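Local structure of putative glycosylhydrolase (Parabacteroides distasonis, 3S5Q) at residues W112-I117 with I149-K154. The protein is a putative glycosyl hydrolase of the 3-keto-disaccharide hydrolase family and probably has hydrolase activity. Numbering follows the deposited sequence. Where two conformers were deposited one is given.
Sequences WRCGSI and IELNGK
Ile149 reaches from strand 146-151 to the backbone of Gly115 and the side chain of Ile117. In one of its two conformers CG1 sits beside the backbone N and opposite the carbonyl carbon (chi1 -58°), and the chain runs on nearly extended, which tentatively puts Ile149 CD1 3.3 Å from Gly115 O. The same methyl meets the flank of Ile117, with Ile149 CD1 3.8 Å from Ile117 CG1, the two isoleucines lying slantwise to each other. The second branch stays farther back, Ile149 CG2 standing 4.0 Å from Gly115 O. That carbonyl oxygen is thus buried against methyl groups, without a polar partner in the model. Beside this pair, Leu151 points the same way from its strand, its CD2 4.2 Å from Cys114 SG in a loose apolar touch, and both side chains meet Phe68 of strand 62-70. The contact belongs to the core of a concanavalin A-like beta-sandwich: strand 146-151 is part of the larger antiparallel sheet, while the loop 112-117 is tied through the backbone of Gly115 and Ser116 to Gln96 of strand 93-98, at the edge of the smaller one. Gly115 is the third residue of a type II turn from Arg113 to Ser116, and its positive phi of 87° favours glycine. Ser116 N closes the turn by bonding to Arg113 O at 3.0 Å, and in one conformer Ser116 OG bonds to the same oxygen at 2.7 Å, in the carbonyl plane with a C=O...OG angle of 146°. Ile95 packs on both isoleucines.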
# COMPACT_ATOMS: atom_id res chain seq x y z
N TRP A 112 -11.72 -0.57 6.19
CA TRP A 112 -10.76 -1.70 6.27
C TRP A 112 -10.40 -2.31 4.90
O TRP A 112 -9.49 -3.12 4.82
CB TRP A 112 -11.33 -2.82 7.14
CG TRP A 112 -11.43 -2.53 8.67
CD1 TRP A 112 -11.63 -1.30 9.30
CD2 TRP A 112 -11.38 -3.50 9.71
NE1 TRP A 112 -11.70 -1.47 10.66
CE2 TRP A 112 -11.55 -2.82 10.94
CE3 TRP A 112 -11.16 -4.89 9.74
CZ2 TRP A 112 -11.54 -3.49 12.17
CZ3 TRP A 112 -11.17 -5.54 10.95
CH2 TRP A 112 -11.33 -4.83 12.16
N ARG A 113 -11.09 -1.91 3.83
CA ARG A 113 -10.96 -2.56 2.52
C ARG A 113 -9.87 -1.94 1.63
O ARG A 113 -9.22 -0.93 1.99
CB ARG A 113 -12.33 -2.54 1.84
CG ARG A 113 -13.42 -3.23 2.65
CD ARG A 113 -14.75 -3.21 1.92
NE ARG A 113 -15.85 -3.61 2.79
CZ ARG A 113 -17.13 -3.28 2.60
NH1 ARG A 113 -17.48 -2.55 1.54
NH2 ARG A 113 -18.04 -3.70 3.46
N CYS A 114 -9.65 -2.56 0.47
CA CYS A 114 -8.56 -2.14 -0.46
C CYS A 114 -8.42 -0.65 -0.72
O CYS A 114 -9.41 0.03 -1.04
CB CYS A 114 -8.73 -2.85 -1.80
SG CYS A 114 -7.19 -2.91 -2.70
N GLY A 115 -7.20 -0.11 -0.59
CA GLY A 115 -6.97 1.31 -0.85
C GLY A 115 -7.21 2.21 0.34
O GLY A 115 -6.87 3.41 0.31
N SER A 116 -7.77 1.65 1.42
CA SER A 116 -8.05 2.46 2.60
C SER A 116 -6.74 2.82 3.28
O SER A 116 -5.74 2.09 3.18
CB SER A 116 -8.95 1.70 3.58
OG SER A 116 -8.32 0.52 4.05
N ILE A 117 -6.74 3.95 3.98
CA ILE A 117 -5.77 4.22 5.02
C ILE A 117 -6.39 3.40 6.13
O ILE A 117 -7.41 3.78 6.73
CB ILE A 117 -5.70 5.71 5.35
CG1 ILE A 117 -5.14 6.48 4.14
CG2 ILE A 117 -4.85 5.98 6.64
CD1 ILE A 117 -5.37 7.97 4.21
N ILE A 149 -4.37 8.67 -2.47
CA ILE A 149 -4.27 7.33 -3.04
C ILE A 149 -5.07 7.25 -4.34
O ILE A 149 -6.26 7.57 -4.38
CB ILE A 149 -4.76 6.26 -2.04
CG1 ILE A 149 -3.92 6.35 -0.74
CG2 ILE A 149 -4.69 4.87 -2.67
CD1 ILE A 149 -4.57 5.73 0.43
N GLU A 150 -4.39 6.79 -5.38
CA GLU A 150 -4.95 6.55 -6.69
C GLU A 150 -4.93 5.05 -6.90
O GLU A 150 -3.93 4.40 -6.59
CB GLU A 150 -4.08 7.23 -7.76
CG GLU A 150 -4.70 7.25 -9.14
CD GLU A 150 -5.54 8.48 -9.31
OE1 GLU A 150 -5.57 9.30 -8.35
OE2 GLU A 150 -6.15 8.62 -10.40
N LEU A 151 -6.04 4.50 -7.38
CA LEU A 151 -6.15 3.07 -7.66
C LEU A 151 -6.90 2.87 -8.96
O LEU A 151 -8.07 3.31 -9.12
CB LEU A 151 -6.80 2.28 -6.51
CG LEU A 151 -6.94 0.74 -6.67
CD1 LEU A 151 -5.58 0.03 -6.71
CD2 LEU A 151 -7.80 0.14 -5.52
N ASN A 152 -6.21 2.19 -9.88
CA ASN A 152 -6.69 1.93 -11.25
C ASN A 152 -7.31 3.17 -11.89
O ASN A 152 -8.43 3.15 -12.44
CB ASN A 152 -7.63 0.72 -11.22
CG ASN A 152 -6.93 -0.50 -10.62
OD1 ASN A 152 -5.73 -0.68 -10.87
ND2 ASN A 152 -7.64 -1.30 -9.81
N GLY A 153 -6.56 4.25 -11.78
CA GLY A 153 -6.91 5.55 -12.38
C GLY A 153 -7.96 6.37 -11.66
O GLY A 153 -8.41 7.38 -12.20
N LYS A 154 -8.38 5.93 -10.47
CA LYS A 154 -9.39 6.63 -9.71
C LYS A 154 -8.77 7.17 -8.43
O LYS A 154 -8.09 6.45 -7.73
CB LYS A 154 -10.55 5.70 -9.42
CG LYS A 154 -11.24 5.22 -10.70
CD LYS A 154 -12.55 4.56 -10.38
CE LYS A 154 -13.40 4.30 -11.63
NZ LYS A 154 -14.83 3.92 -11.30